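Local coordinates for protein L-ornithine N(5)-monooxygenase (PDB 3S5W) that uses FAD, NADPH and molecular oxygen to hydroxylate the side-chain amine of L-ornithine, the first step towards the hydroxamate groups of the siderophore pyoverdin, at residues 206-211 with 368-373; 228-233 with 251-256; 245-250 with 329-334; 202-207 with 342-347. One frame throughout, in Å; residues are numbered along the deposited sequence.

Contact 1. Residues 206-211 with 368-373; sequences RVFHHS and AVILAT. With NAP (NADP nicotinamide-adenine-dinucleotide phosphate), chain F.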
# COMPACT_ATOMS: atom_id res chain seq x y z
N ARG A 206 -21.93 8.31 1.82
CA ARG A 206 -21.46 9.61 1.29
C ARG A 206 -20.01 9.98 1.67
O ARG A 206 -19.44 10.92 1.11
CB ARG A 206 -22.42 10.72 1.73
CG ARG A 206 -23.83 10.51 1.14
CD ARG A 206 -24.84 11.46 1.70
NE ARG A 206 -25.04 11.29 3.14
CZ ARG A 206 -25.93 11.99 3.84
NH1 ARG A 206 -26.71 12.87 3.21
NH2 ARG A 206 -26.05 11.82 5.15
N VAL A 207 -19.46 9.28 2.65
CA VAL A 207 -18.09 9.50 3.11
C VAL A 207 -17.31 8.22 2.89
O VAL A 207 -17.72 7.15 3.35
CB VAL A 207 -18.05 9.89 4.63
CG1 VAL A 207 -16.60 10.13 5.10
CG2 VAL A 207 -18.88 11.15 4.85
N PHE A 208 -16.21 8.30 2.16
CA PHE A 208 -15.44 7.10 1.87
C PHE A 208 -13.99 7.41 1.67
O PHE A 208 -13.66 8.51 1.22
CB PHE A 208 -15.99 6.35 0.63
CG PHE A 208 -16.16 7.19 -0.60
CD1 PHE A 208 -17.32 7.94 -0.82
CD2 PHE A 208 -15.17 7.21 -1.57
CE1 PHE A 208 -17.48 8.69 -1.99
CE2 PHE A 208 -15.33 7.96 -2.74
CZ PHE A 208 -16.48 8.69 -2.96
N HIS A 209 -13.14 6.45 2.01
CA HIS A 209 -11.69 6.59 1.85
C HIS A 209 -11.33 6.37 0.38
O HIS A 209 -12.02 5.61 -0.35
CB HIS A 209 -10.95 5.61 2.79
CG HIS A 209 -9.46 5.71 2.73
ND1 HIS A 209 -8.71 6.55 3.54
CD2 HIS A 209 -8.56 5.05 1.96
CE1 HIS A 209 -7.42 6.39 3.28
NE2 HIS A 209 -7.31 5.47 2.34
N HIS A 210 -10.28 7.07 -0.06
CA HIS A 210 -9.85 7.01 -1.45
C HIS A 210 -9.61 5.56 -1.92
O HIS A 210 -9.78 5.28 -3.10
CB HIS A 210 -8.58 7.85 -1.66
CG HIS A 210 -8.02 7.76 -3.05
ND1 HIS A 210 -6.93 6.97 -3.36
CD2 HIS A 210 -8.40 8.35 -4.20
CE1 HIS A 210 -6.66 7.09 -4.65
NE2 HIS A 210 -7.54 7.91 -5.18
N SER A 211 -9.20 4.68 -1.01
CA SER A 211 -9.00 3.25 -1.32
C SER A 211 -10.26 2.58 -1.91
O SER A 211 -10.15 1.55 -2.55
CB SER A 211 -8.51 2.46 -0.08
OG SER A 211 -9.52 2.54 0.94
N ALA A 368 -20.76 14.33 -1.29
CA ALA A 368 -19.83 13.26 -0.95
C ALA A 368 -18.53 13.84 -0.39
O ALA A 368 -18.16 15.00 -0.67
CB ALA A 368 -19.56 12.36 -2.19
N VAL A 369 -17.87 13.05 0.44
CA VAL A 369 -16.57 13.43 0.99
C VAL A 369 -15.60 12.25 0.77
O VAL A 369 -15.82 11.13 1.27
CB VAL A 369 -16.62 13.82 2.49
CG1 VAL A 369 -15.23 14.18 3.02
CG2 VAL A 369 -17.66 14.95 2.75
N ILE A 370 -14.52 12.51 0.04
CA ILE A 370 -13.49 11.52 -0.19
C ILE A 370 -12.34 11.81 0.78
O ILE A 370 -11.77 12.91 0.80
CB ILE A 370 -13.00 11.56 -1.67
CG1 ILE A 370 -14.21 11.45 -2.63
CG2 ILE A 370 -11.86 10.53 -1.92
CD1 ILE A 370 -13.83 11.60 -4.15
N LEU A 371 -11.99 10.80 1.56
CA LEU A 371 -10.86 10.87 2.48
C LEU A 371 -9.60 10.33 1.78
O LEU A 371 -9.41 9.14 1.68
CB LEU A 371 -11.17 10.07 3.75
CG LEU A 371 -12.48 10.46 4.44
CD1 LEU A 371 -12.73 9.56 5.70
CD2 LEU A 371 -12.44 11.90 4.83
N ALA A 372 -8.77 11.24 1.27
CA ALA A 372 -7.53 10.84 0.59
C ALA A 372 -6.40 11.03 1.60
O ALA A 372 -5.44 11.80 1.38
CB ALA A 372 -7.35 11.71 -0.68
N THR A 373 -6.53 10.31 2.72
CA THR A 373 -5.78 10.62 3.95
C THR A 373 -4.74 9.54 4.25
O THR A 373 -4.14 9.52 5.35
CB THR A 373 -6.75 10.86 5.15
OG1 THR A 373 -7.76 9.85 5.14
CG2 THR A 373 -7.46 12.22 5.01
PA NAP F . 0.00 10.42 2.25
O1A NAP F . 1.18 10.84 1.48
O2A NAP F . 0.30 9.90 3.57
O5B NAP F . -1.02 11.63 2.20
C5B NAP F . -1.92 11.73 3.24
C4B NAP F . -2.58 13.08 3.03
O4B NAP F . -3.65 13.06 3.94
C3B NAP F . -1.63 14.22 3.42
O3B NAP F . -2.02 15.33 2.61
C2B NAP F . -2.05 14.45 4.88
O2B NAP F . -1.91 15.79 5.26
C1B NAP F . -3.57 14.14 4.84
N9A NAP F . -4.04 13.78 6.19
C8A NAP F . -3.64 12.69 6.94
N7A NAP F . -4.28 12.71 8.13
C5A NAP F . -5.06 13.81 8.15
C6A NAP F . -5.90 14.34 9.13
N6A NAP F . -6.03 13.74 10.30
N1A NAP F . -6.57 15.50 8.85
C2A NAP F . -6.44 16.16 7.66
N3A NAP F . -5.60 15.64 6.68
C4A NAP F . -4.91 14.50 6.94
O3 NAP F . -0.90 9.37 1.42
PN NAP F . -1.25 9.19 -0.17
O1N NAP F . -2.29 8.10 -0.21
O2N NAP F . -1.58 10.48 -0.85
O5D NAP F . 0.18 8.60 -0.61
C5D NAP F . 0.99 8.92 -1.72
C4D NAP F . 1.62 7.55 -1.98
O4D NAP F . 1.93 7.25 -3.31
C3D NAP F . 2.92 7.22 -1.26
O3D NAP F . 2.77 7.24 0.14
C2D NAP F . 3.20 5.85 -1.89
O2D NAP F . 2.69 4.71 -1.20
C1D NAP F . 2.50 5.95 -3.25
P2B NAP F . -0.68 16.34 6.17
O1X NAP F . -1.25 17.66 6.65
O2X NAP F . 0.47 16.44 5.18
O3X NAP F . -0.39 15.33 7.25
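The ring of F208 fills the hollow beside I370: its far rim, CE2 and CZ, rests on the CG1 arm of the isoleucine, with CZ 3.6 Å from I370 CG1, and the two side chains lie next to each other pointing the same way. The phenyl reaches this groove because its CG stands between the backbone N and the carbonyl carbon (chi1 53°). Its CE1 corner comes up against the CB of A368, and the other rim of the sheet face is closed by H210, whose CB sits between I370 CG2 and the CB of A372. Beyond, L246 and A242 of helix 237-249 lie over these residues. On the reverse face V207 and L371 touch at a slant, CG1 of the valine 4.0 Å from CD1 of the leucine, and F198 covers both. The imidazole of H209 lies with one face over L371 O, 3.2 Å above the ring plane, a contact without a hydrogen bond, while T373 OG1, bonded instead to R193 O, stands at its edge. The backbones run parallel, joined by four bonds, among them L371 N to F208 O at 2.9 Å. The strand 368-371 then runs out to A372 and T373, where T373 CA lies 3.2 Å from the ribose oxygen O4B of NADP. A parallel strand pair at the sheet edge, the inner strand of which ends at the dinucleotide, is typical of a Rossmann-type NADP-binding domain.

Contact 2. Residues 228-233 with 251-256; sequences MKIAII and PSVQAD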
# COMPACT_ATOMS: atom_id res chain seq x y z
N MET A 228 -23.27 18.25 -8.49
CA MET A 228 -22.81 17.60 -7.26
C MET A 228 -21.62 18.36 -6.67
O MET A 228 -20.78 18.88 -7.42
CB MET A 228 -22.36 16.17 -7.56
CG MET A 228 -23.39 15.05 -7.36
SD MET A 228 -22.47 13.50 -7.13
CE MET A 228 -22.27 12.95 -8.84
N LYS A 229 -21.52 18.41 -5.36
CA LYS A 229 -20.35 19.00 -4.71
C LYS A 229 -19.64 17.90 -3.95
O LYS A 229 -20.27 17.18 -3.13
CB LYS A 229 -20.79 20.12 -3.76
CG LYS A 229 -21.40 21.36 -4.45
CD LYS A 229 -22.01 22.37 -3.45
CE LYS A 229 -21.04 22.82 -2.32
NZ LYS A 229 -19.77 23.50 -2.77
N ILE A 230 -18.35 17.73 -4.21
CA ILE A 230 -17.59 16.71 -3.52
C ILE A 230 -16.38 17.32 -2.85
O ILE A 230 -15.62 18.09 -3.48
CB ILE A 230 -17.15 15.57 -4.51
CG1 ILE A 230 -18.42 14.90 -5.09
CG2 ILE A 230 -16.19 14.59 -3.79
CD1 ILE A 230 -18.20 13.70 -6.03
N ALA A 231 -16.18 16.99 -1.58
CA ALA A 231 -14.97 17.40 -0.85
C ALA A 231 -13.92 16.29 -0.91
O ALA A 231 -14.24 15.14 -0.71
CB ALA A 231 -15.29 17.73 0.65
N ILE A 232 -12.67 16.67 -1.15
CA ILE A 232 -11.56 15.76 -1.05
C ILE A 232 -10.70 16.23 0.11
O ILE A 232 -10.19 17.37 0.07
CB ILE A 232 -10.67 15.78 -2.33
CG1 ILE A 232 -11.49 15.36 -3.56
CG2 ILE A 232 -9.45 14.85 -2.12
CD1 ILE A 232 -10.82 15.70 -4.90
N ILE A 233 -10.53 15.37 1.12
CA ILE A 233 -9.65 15.69 2.26
C ILE A 233 -8.22 15.15 2.03
O ILE A 233 -8.03 13.96 1.87
CB ILE A 233 -10.21 15.12 3.61
CG1 ILE A 233 -11.72 15.45 3.76
CG2 ILE A 233 -9.32 15.56 4.82
CD1 ILE A 233 -12.14 16.94 3.56
N PRO A 251 -18.05 15.94 -15.20
CA PRO A 251 -18.19 17.36 -15.50
C PRO A 251 -19.21 18.06 -14.59
O PRO A 251 -19.07 19.24 -14.34
CB PRO A 251 -18.61 17.40 -16.99
CG PRO A 251 -19.08 16.00 -17.32
CD PRO A 251 -18.35 15.08 -16.37
N SER A 252 -20.17 17.34 -14.03
CA SER A 252 -21.13 18.00 -13.15
C SER A 252 -20.67 18.08 -11.69
O SER A 252 -21.37 18.65 -10.86
CB SER A 252 -22.54 17.41 -13.29
OG SER A 252 -22.64 16.21 -12.55
N VAL A 253 -19.48 17.55 -11.38
CA VAL A 253 -18.96 17.62 -10.01
C VAL A 253 -18.14 18.90 -9.82
O VAL A 253 -17.26 19.20 -10.63
CB VAL A 253 -18.08 16.41 -9.65
CG1 VAL A 253 -17.35 16.62 -8.31
CG2 VAL A 253 -18.93 15.15 -9.56
N GLN A 254 -18.47 19.65 -8.76
CA GLN A 254 -17.64 20.73 -8.22
C GLN A 254 -16.81 20.18 -7.07
O GLN A 254 -17.38 19.75 -6.03
CB GLN A 254 -18.52 21.86 -7.70
CG GLN A 254 -19.30 22.62 -8.76
CD GLN A 254 -20.02 23.79 -8.12
OE1 GLN A 254 -21.13 23.64 -7.66
NE2 GLN A 254 -19.33 24.94 -8.00
N ALA A 255 -15.49 20.12 -7.25
CA ALA A 255 -14.59 19.52 -6.26
C ALA A 255 -13.84 20.58 -5.44
O ALA A 255 -13.37 21.59 -6.00
CB ALA A 255 -13.58 18.55 -6.95
N ASP A 256 -13.75 20.35 -4.13
CA ASP A 256 -12.95 21.19 -3.22
C ASP A 256 -11.83 20.33 -2.65
O ASP A 256 -12.09 19.32 -2.00
CB ASP A 256 -13.78 21.71 -2.03
CG ASP A 256 -14.84 22.73 -2.42
OD1 ASP A 256 -15.14 22.92 -3.63
OD2 ASP A 256 -15.38 23.38 -1.48
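I230 lays its CD1 methyl across the two branches of V253, 3.8 Å from V253 CG1 and nearly as close to CG2, so that this one methyl sits against both prongs of the valine fork. The fork is presented by V253 CG1 standing anti to the backbone N (chi1 170°), which leaves CG2 to meet the CE methyl of M228 at 4.1 Å. M228, I230, V253 and A255 thus form one apolar face, over which L246 of helix 237-249 packs on I230. Between them the main chains run parallel with five hydrogen bonds that pass alternately from strand to strand, starting with M228 N to S252 O and ending with I232 N to D256 O at 2.8 Å. Strand 228-233, helix 237-249 and strand 253-258 make up a beta-alpha-beta unit, and the chain leaving I233 enters a turn that fits the GxGxxA pattern of Rossmann folds; G235 and G236 within it are NADP(+)-binding residues. The crossover helix lies on the face of M228 and I230, whereas K229, A231, Q254 and D256 occupy the reverse one. There the K229 chain bends twice, at chi3 and chi4, and its CG passes 3.9 Å from Q254 OE1. K229 NZ stops 4.6 Å from D256 OD2, too far for a salt bridge; that carboxylate oxygen is held by R334 and by the hydroxyl of Y366. Q254 NE2 is hydrogen-bonded to R330 O, tying its amide to the segment that leads into strand 332-334.

Contact 3. Residues 245-250 with 329-334; sequences DLNDSY and PRHAFR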
# COMPACT_ATOMS: atom_id res chain seq x y z
N ASP A 245 -9.24 13.15 -11.53
CA ASP A 245 -10.31 12.30 -12.05
C ASP A 245 -11.70 12.97 -12.02
O ASP A 245 -12.44 12.91 -13.01
CB ASP A 245 -10.38 10.97 -11.32
CG ASP A 245 -11.14 9.94 -12.12
OD1 ASP A 245 -10.70 9.64 -13.25
OD2 ASP A 245 -12.15 9.43 -11.63
N LEU A 246 -12.07 13.59 -10.89
CA LEU A 246 -13.33 14.34 -10.84
C LEU A 246 -13.35 15.42 -11.92
O LEU A 246 -14.36 15.55 -12.67
CB LEU A 246 -13.61 14.94 -9.45
CG LEU A 246 -13.82 13.85 -8.38
CD1 LEU A 246 -13.90 14.49 -7.00
CD2 LEU A 246 -15.08 13.05 -8.66
N ASN A 247 -12.27 16.19 -12.01
CA ASN A 247 -12.23 17.29 -12.98
C ASN A 247 -12.44 16.79 -14.42
O ASN A 247 -13.22 17.39 -15.21
CB ASN A 247 -10.87 17.99 -12.94
CG ASN A 247 -10.77 19.15 -13.94
OD1 ASN A 247 -11.42 20.17 -13.77
ND2 ASN A 247 -9.96 18.97 -14.99
N ASP A 248 -11.73 15.70 -14.75
CA ASP A 248 -11.68 15.19 -16.12
C ASP A 248 -12.92 14.37 -16.50
O ASP A 248 -13.34 14.42 -17.64
CB ASP A 248 -10.41 14.35 -16.37
CG ASP A 248 -9.12 15.17 -16.38
OD1 ASP A 248 -9.19 16.41 -16.32
OD2 ASP A 248 -8.03 14.55 -16.44
N SER A 249 -13.50 13.64 -15.55
CA SER A 249 -14.49 12.59 -15.89
C SER A 249 -15.89 12.82 -15.37
O SER A 249 -16.82 12.12 -15.79
CB SER A 249 -14.01 11.25 -15.36
OG SER A 249 -13.03 10.77 -16.23
N TYR A 250 -16.03 13.77 -14.45
CA TYR A 250 -17.31 14.06 -13.83
C TYR A 250 -17.63 15.53 -13.98
O TYR A 250 -17.52 16.28 -13.01
CB TYR A 250 -17.29 13.64 -12.36
CG TYR A 250 -17.13 12.16 -12.20
CD1 TYR A 250 -15.86 11.57 -12.26
CD2 TYR A 250 -18.24 11.33 -12.04
CE1 TYR A 250 -15.71 10.21 -12.15
CE2 TYR A 250 -18.10 9.97 -11.93
CZ TYR A 250 -16.83 9.41 -11.98
OH TYR A 250 -16.68 8.06 -11.86
N PRO A 329 -15.87 29.50 -11.23
CA PRO A 329 -15.21 28.80 -10.12
C PRO A 329 -15.86 27.44 -9.78
O PRO A 329 -16.45 27.27 -8.71
CB PRO A 329 -15.36 29.80 -8.96
CG PRO A 329 -16.66 30.57 -9.30
CD PRO A 329 -16.97 30.37 -10.77
N ARG A 330 -15.73 26.50 -10.70
CA ARG A 330 -16.21 25.13 -10.55
C ARG A 330 -15.62 24.50 -9.27
O ARG A 330 -16.36 24.08 -8.37
CB ARG A 330 -15.81 24.33 -11.80
CG ARG A 330 -16.25 22.90 -11.78
CD ARG A 330 -15.95 22.14 -13.06
NE ARG A 330 -16.09 20.71 -12.76
CZ ARG A 330 -15.47 19.72 -13.40
NH1 ARG A 330 -14.69 19.98 -14.43
NH2 ARG A 330 -15.65 18.47 -12.99
N HIS A 331 -14.28 24.50 -9.18
CA HIS A 331 -13.56 23.89 -8.08
C HIS A 331 -12.99 24.91 -7.13
O HIS A 331 -12.85 26.06 -7.51
CB HIS A 331 -12.39 23.08 -8.65
CG HIS A 331 -12.83 22.00 -9.58
ND1 HIS A 331 -12.32 21.84 -10.85
CD2 HIS A 331 -13.77 21.05 -9.42
CE1 HIS A 331 -12.92 20.82 -11.43
NE2 HIS A 331 -13.80 20.32 -10.59
N ALA A 332 -12.65 24.46 -5.92
CA ALA A 332 -12.01 25.30 -4.91
C ALA A 332 -10.78 24.60 -4.32
O ALA A 332 -10.79 23.38 -4.03
CB ALA A 332 -13.02 25.69 -3.81
N PHE A 333 -9.72 25.38 -4.15
CA PHE A 333 -8.49 24.90 -3.55
C PHE A 333 -8.44 25.47 -2.12
O PHE A 333 -8.01 26.60 -1.90
CB PHE A 333 -7.27 25.36 -4.35
CG PHE A 333 -5.98 24.76 -3.89
CD1 PHE A 333 -5.71 23.41 -4.14
CD2 PHE A 333 -5.04 25.54 -3.23
CE1 PHE A 333 -4.51 22.83 -3.69
CE2 PHE A 333 -3.84 24.98 -2.78
CZ PHE A 333 -3.59 23.60 -2.98
N ARG A 334 -8.92 24.70 -1.15
CA ARG A 334 -9.01 25.17 0.25
C ARG A 334 -7.81 24.72 1.05
O ARG A 334 -7.90 23.77 1.81
CB ARG A 334 -10.33 24.75 0.88
CG ARG A 334 -11.54 25.21 0.02
CD ARG A 334 -12.82 24.60 0.53
NE ARG A 334 -13.66 25.60 1.14
CZ ARG A 334 -14.65 26.22 0.51
NH1 ARG A 334 -14.92 25.93 -0.75
NH2 ARG A 334 -15.37 27.11 1.15
O HOH W 1 -12.30 22.19 -15.13
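R330 drives its extended side chain against the last turn of helix 237-249, and the tight part of the contact is its guanidinium against backbone carbonyls. The firm bond is NH1 to N247 O, 3.1 Å and 159° at the hydrogen, made in the carbonyl plane on a lone pair and close to the guanidinium plane. Towards the helix, NH2 adds only weak bonds, to L246 O at 3.2 Å and more distantly to N247 O. A positive group at the carboxyl end of a helix suits the helix dipole and would be expected to stabilise it. R330 NE turns the other way, to V253 O, so one side chain joins the helix end to the strand beginning at V253 in the Rossmann-type NADP-binding domain. Behind it the arginine is backed by its own neighbour: R330 CG lies over the centre of the H331 ring, 3.7 Å above the plane, and F243 meets that ring edge-to-face. The buried H331 NE2 has no hydrogen-bonding partner in the model. The outer side is looser. Here the N247 amide, its plane 18° from the guanidinium, is joined to it through a water, which donates to N247 OD1 at 2.6 Å and accepts a weak bond from R330 NH1. N247 ND2 turns outward to the exposed D248, binding OD1 at 3.0 Å.

Contact 4. Residues 202-207 with 342-347; sequences KGDGRV and ATATAQ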
# COMPACT_ATOMS: atom_id res chain seq x y z
N LYS A 202 -18.77 6.65 9.92
CA LYS A 202 -18.57 5.29 9.41
C LYS A 202 -19.94 4.72 9.07
O LYS A 202 -20.88 4.84 9.86
CB LYS A 202 -17.84 4.40 10.44
CG LYS A 202 -17.68 2.92 10.00
CD LYS A 202 -16.91 2.05 11.02
CE LYS A 202 -17.65 1.95 12.37
NZ LYS A 202 -16.75 1.45 13.46
N GLY A 203 -20.08 4.15 7.89
CA GLY A 203 -21.37 3.56 7.53
C GLY A 203 -22.25 4.48 6.72
O GLY A 203 -23.23 4.02 6.13
N ASP A 204 -21.92 5.77 6.69
CA ASP A 204 -22.59 6.70 5.80
C ASP A 204 -21.87 6.61 4.44
O ASP A 204 -20.68 6.97 4.33
CB ASP A 204 -22.56 8.13 6.35
CG ASP A 204 -23.53 9.06 5.64
OD1 ASP A 204 -23.58 9.09 4.38
OD2 ASP A 204 -24.24 9.82 6.33
N GLY A 205 -22.59 6.13 3.43
CA GLY A 205 -22.04 5.89 2.09
C GLY A 205 -21.50 7.13 1.36
O GLY A 205 -20.75 7.02 0.38
N ARG A 206 -21.93 8.31 1.82
CA ARG A 206 -21.46 9.61 1.29
C ARG A 206 -20.01 9.98 1.67
O ARG A 206 -19.44 10.92 1.11
CB ARG A 206 -22.42 10.72 1.73
CG ARG A 206 -23.83 10.51 1.14
CD ARG A 206 -24.84 11.46 1.70
NE ARG A 206 -25.04 11.29 3.14
CZ ARG A 206 -25.93 11.99 3.84
NH1 ARG A 206 -26.71 12.87 3.21
NH2 ARG A 206 -26.05 11.82 5.15
N VAL A 207 -19.46 9.28 2.65
CA VAL A 207 -18.09 9.50 3.11
C VAL A 207 -17.31 8.22 2.89
O VAL A 207 -17.72 7.15 3.35
CB VAL A 207 -18.05 9.89 4.63
CG1 VAL A 207 -16.60 10.13 5.10
CG2 VAL A 207 -18.88 11.15 4.85
N ALA A 342 -17.94 17.33 11.27
CA ALA A 342 -18.57 16.76 10.07
C ALA A 342 -19.88 16.12 10.50
O ALA A 342 -19.88 15.29 11.42
CB ALA A 342 -17.65 15.73 9.42
N THR A 343 -20.98 16.53 9.89
CA THR A 343 -22.30 16.11 10.33
C THR A 343 -23.12 15.61 9.14
O THR A 343 -23.18 16.28 8.11
CB THR A 343 -23.08 17.30 11.02
OG1 THR A 343 -22.23 17.92 12.00
CG2 THR A 343 -24.38 16.80 11.68
N ALA A 344 -23.75 14.44 9.29
CA ALA A 344 -24.74 13.96 8.32
C ALA A 344 -26.03 14.78 8.43
O ALA A 344 -26.56 14.95 9.53
CB ALA A 344 -25.05 12.47 8.56
N THR A 345 -26.51 15.29 7.30
CA THR A 345 -27.83 15.93 7.20
C THR A 345 -28.60 15.33 6.01
O THR A 345 -28.01 14.66 5.14
CB THR A 345 -27.77 17.49 7.05
OG1 THR A 345 -27.31 17.85 5.74
CG2 THR A 345 -26.88 18.18 8.11
N ALA A 346 -29.91 15.58 5.97
CA ALA A 346 -30.73 15.18 4.82
C ALA A 346 -30.17 15.74 3.50
O ALA A 346 -30.25 15.07 2.47
CB ALA A 346 -32.23 15.63 5.03
N GLN A 347 -29.59 16.95 3.55
CA GLN A 347 -29.04 17.65 2.36
C GLN A 347 -27.61 17.27 1.95
O GLN A 347 -27.15 17.66 0.88
CB GLN A 347 -29.08 19.19 2.55
CG GLN A 347 -30.48 19.83 2.57
CD GLN A 347 -31.14 19.78 3.95
OE1 GLN A 347 -32.27 19.31 4.08
NE2 GLN A 347 -30.42 20.25 4.98
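R206 NH1 reaches T345 O, 2.9 Å away, and the bond runs almost straight down the carbonyl (C=O...N angle 175°) with the oxygen near the guanidinium plane. NH2 leans towards the same oxygen but makes only a weak bond. Beside this, the A344 methyl fits into the corner formed by the ion pair, with its CB 3.6 Å from both R206 NH2 and D204 OD2. These few touches make up most of the contact, at the surface. The guanidinium is held in place from its own loop, by D204, which grips it side-on, NE to OD1 and NH2 to OD2, each at 2.9 Å and each on a syn lone pair of the carboxylate; the NH2 bond lies in the guanidinium plane. With two parallel bonds on one edge the guanidinium is kept from rotating, and NH1 is left directed at the strand. A bend at chi3 (-63°) folds the arginine chain back to reach its own loop in this way. D204 is itself positioned by the main chain: OD1 takes a further bond from R206 N at 3.1 Å, on its anti lone pair, so that this oxygen serves two donors. Farther out, I349 of strand 348-355 packs against D204 and R206, and T345 OG1 is bonded across the hairpin turn to G348 O, at the start of strand 348-355. The loop end is thus an Asx turn, combined with a type I beta turn from D204 to V207, that leads into the edge strand 207-209 and clasps the end of a beta hairpin strand.

Overall arrangement
Contacts 1 to 3 follow one five-stranded parallel sheet, ordered 207-209, 368-371, 228-233, 253-258, 332-334. Contact 1 lies at one edge; contact 2, about 12 Å away between centres, holds the next pair but one; and contact 3, about 6 Å from contact 2 between centres, ties helix 237-249 to the segment before the opposite edge strand. Strands 368-371 and 228-233 join contacts 1 and 2. Contact 4 shares R206 and V207 with contact 1 but turns to the three-stranded antiparallel sheet, its centre about 21 Å from that of contact 3. Along the chain, contacts 2 and 3 cross and are nested within contacts 1 and 4, so residues far apart in sequence meet in the NADP-binding part of the fold.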